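STING-associated CdnE c-di-GMP synthase (Flavobacteriaceae, PDB 6WT8) probably synthesises the second messenger c-di-GMP in a CBASS antiphage system, where the nucleotide is sensed by a bacterial STING partner. Local coordinates at residues Q90-E102 with K254-D266. Residues are numbered along the deposited sequence; the frame is centred on the assembly and turned at random.
Sequences QGSVMTNTHILKE and KNMIRFLKNIKYD
Three basic side chains of helix 253-266, K254, R258 and K261, each donate a hydrogen bond to a backbone carbonyl of the loop following strand 85-90. R258 NH1 donates to N96 O in a nearly straight bond (2.8 Å, N-H...O 171°), made at the guanidinium edge and almost in its plane; a bend at chi3 (-66°) turns the group toward the loop. K254 and K261 instead run out as extended chains, and both ammonium groups stand well above the carbonyl planes: K254 NZ lies 3.0 Å from T95 O, and K261 NZ 2.8 Å from T97 O. K254 NZ also bonds N243 on helix 235-248, so an alanine here would probably leave T95 O and the N243 carboxamide without this shared donor and take away the methylenes packed against the T97 methyl.

Water extends the polar layer. K261 NZ donates to two waters, one bonded to S92 OG and the other to T97 OG1, while a third accepts from both N96 ND2 and R258 NH1. A fourth donates to I99 O and N262 OD1.

Van der Waals contacts fill in between. T97 CG2 lies against K254 CG (3.7 Å), and T97 CB meets I257 CG2. I99 points at the helix: with CG2 anti to its carbonyl carbon, that methyl rests against the N262 carboxamide at ND2 (3.6 Å), while CD1 reaches Y265 CB. L100 crosses the Y265 side chain nearly at right angles, CD2 touching CE2 at 4.1 Å.

The loop, whose GS start fits the nucleotidyltransferase signature of CD-NTases, thereby joins the sheet-bearing region to the helical part of the enzyme. Helix 46-56 receives bonds from R258 NE at M55 O and N262 ND2 at S54 O, and helix 278-287 packs against I257.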
loop_
_atom_site.group_PDB
_atom_site.type_symbol
_atom_site.label_atom_id
_atom_site.label_comp_id
_atom_site.label_asym_id
_atom_site.label_seq_id
_atom_site.Cartn_x
_atom_site.Cartn_y
_atom_site.Cartn_z
ATOM N N GLN A 90 -4.463 5.061 6.056
ATOM C CA GLN A 90 -4.117 3.889 5.250
ATOM C C GLN A 90 -4.102 4.280 3.795
ATOM O O GLN A 90 -4.554 5.362 3.406
ATOM C CB GLN A 90 -5.078 2.714 5.420
ATOM C CG GLN A 90 -6.551 3.018 5.013
ATOM C CD GLN A 90 -7.466 1.831 5.079
ATOM O OE1 GLN A 90 -7.207 0.847 5.773
ATOM N NE2 GLN A 90 -8.562 1.907 4.319
ATOM N N GLY A 91 -3.547 3.364 2.995
ATOM C CA GLY A 91 -3.516 3.617 1.550
ATOM C C GLY A 91 -2.086 3.717 0.999
ATOM O O GLY A 91 -1.142 3.952 1.722
ATOM N N SER A 92 -1.948 3.515 -0.309
ATOM C CA SER A 92 -0.636 3.594 -0.938
ATOM C C SER A 92 -0.004 4.979 -0.815
ATOM O O SER A 92 1.221 5.101 -0.879
ATOM C CB SER A 92 -0.722 3.201 -2.404
ATOM O OG SER A 92 -1.590 4.033 -3.074
ATOM N N VAL A 93 -0.791 6.041 -0.583
ATOM C CA VAL A 93 -0.197 7.354 -0.403
ATOM C C VAL A 93 0.689 7.358 0.839
ATOM O O VAL A 93 1.705 8.051 0.878
ATOM C CB VAL A 93 -1.307 8.430 -0.371
ATOM C CG1 VAL A 93 -0.689 9.785 -0.011
ATOM C CG2 VAL A 93 -2.020 8.533 -1.753
HETATM N N MSE A 94 0.385 6.488 1.818
HETATM C CA MSE A 94 1.212 6.454 3.019
HETATM C C MSE A 94 2.595 5.814 2.865
HETATM O O MSE A 94 3.439 5.952 3.748
HETATM C CB MSE A 94 0.484 5.716 4.159
HETATM C CG MSE A 94 -0.675 6.538 4.719
HETATM SE SE MSE A 94 -0.134 8.245 5.509
HETATM C CE MSE A 94 0.752 7.588 7.045
ATOM N N THR A 95 2.819 5.121 1.754
ATOM C CA THR A 95 4.177 4.701 1.363
ATOM C C THR A 95 4.679 5.456 0.158
ATOM O O THR A 95 5.738 5.102 -0.395
ATOM C CB THR A 95 4.192 3.196 1.071
ATOM O OG1 THR A 95 3.142 2.865 0.172
ATOM C CG2 THR A 95 3.972 2.347 2.364
ATOM N N ASN A 96 3.921 6.453 -0.313
ATOM C CA ASN A 96 4.227 7.172 -1.544
ATOM C C ASN A 96 4.416 6.221 -2.709
ATOM O O ASN A 96 5.260 6.492 -3.601
ATOM C CB ASN A 96 5.482 8.061 -1.389
ATOM C CG ASN A 96 5.629 9.032 -2.549
ATOM O OD1 ASN A 96 4.598 9.506 -3.087
ATOM N ND2 ASN A 96 6.905 9.308 -2.991
ATOM N N THR A 97 3.624 5.126 -2.751
ATOM C CA THR A 97 3.715 4.220 -3.890
ATOM C C THR A 97 2.522 4.359 -4.813
ATOM O O THR A 97 2.342 3.539 -5.714
ATOM C CB THR A 97 3.891 2.771 -3.438
ATOM O OG1 THR A 97 2.851 2.447 -2.502
ATOM C CG2 THR A 97 5.292 2.627 -2.799
ATOM N N HIS A 98 1.705 5.390 -4.614
ATOM C CA HIS A 98 0.664 5.670 -5.585
ATOM C C HIS A 98 1.274 6.243 -6.867
ATOM O O HIS A 98 2.377 6.781 -6.881
ATOM C CB HIS A 98 -0.373 6.651 -5.007
ATOM C CG HIS A 98 0.208 7.963 -4.553
ATOM N ND1 HIS A 98 1.233 8.038 -3.652
ATOM C CD2 HIS A 98 -0.156 9.246 -4.825
ATOM C CE1 HIS A 98 1.526 9.307 -3.416
ATOM N NE2 HIS A 98 0.669 10.057 -4.080
ATOM N N ILE A 99 0.522 6.146 -7.974
ATOM C CA ILE A 99 0.982 6.671 -9.259
ATOM C C ILE A 99 -0.009 7.644 -9.883
ATOM O O ILE A 99 0.237 8.137 -11.007
ATOM C CB ILE A 99 1.317 5.550 -10.271
ATOM C CG1 ILE A 99 0.111 4.700 -10.546
ATOM C CG2 ILE A 99 2.463 4.681 -9.724
ATOM C CD1 ILE A 99 0.172 3.973 -11.953
ATOM N N LEU A 100 -1.107 7.960 -9.191
ATOM C CA LEU A 100 -2.041 8.977 -9.687
ATOM C C LEU A 100 -2.081 10.155 -8.726
ATOM O O LEU A 100 -2.264 9.961 -7.519
ATOM C CB LEU A 100 -3.469 8.421 -9.853
ATOM C CG LEU A 100 -3.636 7.106 -10.605
ATOM C CD1 LEU A 100 -5.112 6.654 -10.665
ATOM C CD2 LEU A 100 -3.050 7.204 -11.982
ATOM N N LYS A 101 -1.988 11.381 -9.276
ATOM C CA LYS A 101 -2.035 12.552 -8.408
ATOM C C LYS A 101 -3.351 12.650 -7.643
ATOM O O LYS A 101 -3.366 13.330 -6.624
ATOM C CB LYS A 101 -1.840 13.838 -9.242
ATOM C CG LYS A 101 -2.886 14.048 -10.356
ATOM C CD LYS A 101 -2.420 15.153 -11.353
ATOM C CE LYS A 101 -3.568 15.458 -12.335
ATOM N NZ LYS A 101 -3.890 14.362 -13.263
ATOM N N GLU A 102 -4.428 12.015 -8.129
ATOM C CA GLU A 102 -5.716 12.059 -7.427
ATOM C C GLU A 102 -5.845 11.039 -6.307
ATOM O O GLU A 102 -6.849 11.060 -5.584
ATOM C CB GLU A 102 -6.879 11.843 -8.410
ATOM C CG GLU A 102 -6.933 12.848 -9.566
ATOM C CD GLU A 102 -6.049 12.506 -10.774
ATOM O OE1 GLU A 102 -5.423 11.404 -10.835
ATOM O OE2 GLU A 102 -6.028 13.381 -11.698
ATOM N N LYS A 254 10.609 1.054 -3.606
ATOM C CA LYS A 254 9.441 1.843 -4.044
ATOM C C LYS A 254 9.537 2.232 -5.513
ATOM O O LYS A 254 8.495 2.283 -6.212
ATOM C CB LYS A 254 9.276 3.103 -3.204
ATOM C CG LYS A 254 8.848 2.737 -1.774
ATOM C CD LYS A 254 8.751 4.063 -0.950
ATOM C CE LYS A 254 8.511 3.810 0.509
ATOM N NZ LYS A 254 8.208 5.080 1.247
ATOM N N ASN A 255 10.746 2.496 -6.013
ATOM C CA ASN A 255 10.882 2.796 -7.433
ATOM C C ASN A 255 10.424 1.611 -8.280
ATOM O O ASN A 255 9.721 1.793 -9.291
ATOM C CB ASN A 255 12.343 3.147 -7.753
ATOM C CG ASN A 255 12.781 4.434 -7.086
ATOM O OD1 ASN A 255 11.978 5.363 -6.893
ATOM N ND2 ASN A 255 14.083 4.537 -6.812
HETATM N N MSE A 256 10.729 0.377 -7.836
HETATM C CA MSE A 256 10.276 -0.822 -8.589
HETATM C C MSE A 256 8.757 -0.945 -8.515
HETATM O O MSE A 256 8.098 -1.278 -9.534
HETATM C CB MSE A 256 10.916 -2.127 -8.085
HETATM C CG MSE A 256 12.374 -2.106 -8.444
HETATM SE SE MSE A 256 13.226 -3.911 -8.148
HETATM C CE MSE A 256 12.486 -4.313 -6.320
ATOM N N ILE A 257 8.174 -0.674 -7.342
ATOM C CA ILE A 257 6.716 -0.807 -7.218
ATOM C C ILE A 257 6.017 0.175 -8.155
ATOM O O ILE A 257 5.058 -0.179 -8.883
ATOM C CB ILE A 257 6.322 -0.564 -5.760
ATOM C CG1 ILE A 257 6.729 -1.806 -4.950
ATOM C CG2 ILE A 257 4.762 -0.341 -5.635
ATOM C CD1 ILE A 257 6.620 -1.635 -3.431
ATOM N N ARG A 258 6.439 1.458 -8.096
ATOM C CA ARG A 258 5.774 2.475 -8.918
ATOM C C ARG A 258 5.973 2.176 -10.396
ATOM O O ARG A 258 5.070 2.406 -11.198
ATOM C CB ARG A 258 6.305 3.867 -8.536
ATOM C CG ARG A 258 5.846 4.247 -7.111
ATOM C CD ARG A 258 6.144 5.721 -6.778
ATOM N NE ARG A 258 7.583 5.883 -6.733
ATOM C CZ ARG A 258 8.341 6.105 -5.652
ATOM N NH1 ARG A 258 7.920 6.313 -4.386
ATOM N NH2 ARG A 258 9.631 6.162 -5.842
ATOM N N PHE A 259 7.176 1.717 -10.777
ATOM C CA PHE A 259 7.416 1.349 -12.175
ATOM C C PHE A 259 6.452 0.278 -12.624
ATOM O O PHE A 259 5.799 0.431 -13.653
ATOM C CB PHE A 259 8.862 0.864 -12.313
ATOM C CG PHE A 259 9.243 0.400 -13.684
ATOM C CD1 PHE A 259 9.293 1.270 -14.726
ATOM C CD2 PHE A 259 9.657 -0.870 -13.876
ATOM C CE1 PHE A 259 9.665 0.837 -16.027
ATOM C CE2 PHE A 259 10.034 -1.306 -15.147
ATOM C CZ PHE A 259 10.072 -0.433 -16.211
ATOM N N LEU A 260 6.329 -0.821 -11.859
ATOM C CA LEU A 260 5.437 -1.896 -12.336
ATOM C C LEU A 260 3.981 -1.428 -12.385
ATOM O O LEU A 260 3.216 -1.825 -13.273
ATOM C CB LEU A 260 5.549 -3.143 -11.441
ATOM C CG LEU A 260 6.676 -4.134 -11.609
ATOM C CD1 LEU A 260 6.222 -5.436 -10.852
ATOM C CD2 LEU A 260 6.954 -4.442 -13.088
ATOM N N LYS A 261 3.557 -0.597 -11.414
ATOM C CA LYS A 261 2.192 -0.057 -11.447
ATOM C C LYS A 261 1.965 0.774 -12.701
ATOM O O LYS A 261 0.912 0.659 -13.346
ATOM C CB LYS A 261 1.925 0.779 -10.194
ATOM C CG LYS A 261 1.710 -0.031 -8.931
ATOM C CD LYS A 261 1.334 0.954 -7.822
ATOM C CE LYS A 261 1.189 0.309 -6.514
ATOM N NZ LYS A 261 0.504 1.364 -5.637
ATOM N N ASN A 262 2.955 1.573 -13.101
ATOM C CA ASN A 262 2.810 2.369 -14.316
ATOM C C ASN A 262 2.760 1.469 -15.539
ATOM O O ASN A 262 1.994 1.737 -16.471
ATOM C CB ASN A 262 3.989 3.368 -14.431
ATOM C CG ASN A 262 3.665 4.714 -13.733
ATOM O OD1 ASN A 262 2.709 5.383 -14.128
ATOM N ND2 ASN A 262 4.409 5.084 -12.687
ATOM N N ILE A 263 3.647 0.468 -15.613
ATOM C CA ILE A 263 3.615 -0.449 -16.764
ATOM C C ILE A 263 2.252 -1.120 -16.851
ATOM O O ILE A 263 1.665 -1.226 -17.928
ATOM C CB ILE A 263 4.723 -1.511 -16.653
ATOM C CG1 ILE A 263 6.110 -0.879 -16.693
ATOM C CG2 ILE A 263 4.600 -2.608 -17.729
ATOM C CD1 ILE A 263 6.338 0.121 -17.727
ATOM N N LYS A 264 1.720 -1.579 -15.708
ATOM C CA LYS A 264 0.409 -2.233 -15.766
ATOM C C LYS A 264 -0.678 -1.270 -16.267
ATOM O O LYS A 264 -1.573 -1.638 -17.076
ATOM C CB LYS A 264 0.039 -2.780 -14.375
ATOM C CG LYS A 264 -1.151 -3.754 -14.494
ATOM C CD LYS A 264 -1.351 -4.538 -13.163
ATOM C CE LYS A 264 -1.906 -3.634 -12.058
ATOM N NZ LYS A 264 -3.426 -3.488 -12.141
ATOM N N TYR A 265 -0.622 -0.027 -15.797
ATOM C CA TYR A 265 -1.636 0.961 -16.104
ATOM C C TYR A 265 -1.675 1.246 -17.597
ATOM O O TYR A 265 -2.751 1.298 -18.183
ATOM C CB TYR A 265 -1.364 2.234 -15.280
ATOM C CG TYR A 265 -2.533 3.201 -15.263
ATOM C CD1 TYR A 265 -2.732 4.133 -16.287
ATOM C CD2 TYR A 265 -3.427 3.181 -14.195
ATOM C CE1 TYR A 265 -3.821 5.006 -16.231
ATOM C CE2 TYR A 265 -4.517 4.081 -14.127
ATOM C CZ TYR A 265 -4.680 4.969 -15.150
ATOM O OH TYR A 265 -5.777 5.827 -15.112
ATOM N N ASP A 266 -0.499 1.312 -18.231
ATOM C CA ASP A 266 -0.379 1.653 -19.651
ATOM C C ASP A 266 -0.442 0.435 -20.555
ATOM O O ASP A 266 -0.480 0.586 -21.784
ATOM C CB ASP A 266 0.944 2.410 -19.859
ATOM C CG ASP A 266 0.872 3.869 -19.364
ATOM O OD1 ASP A 266 -0.209 4.418 -19.397
ATOM O OD2 ASP A 266 1.934 4.375 -18.942
HETATM O O HOH W 1 -2.067 2.805 -5.543
HETATM O O HOH W 2 9.245 7.795 -2.117
HETATM O O HOH W 3 1.403 0.334 -3.272
HETATM O O HOH W 4 1.650 7.806 -13.415
#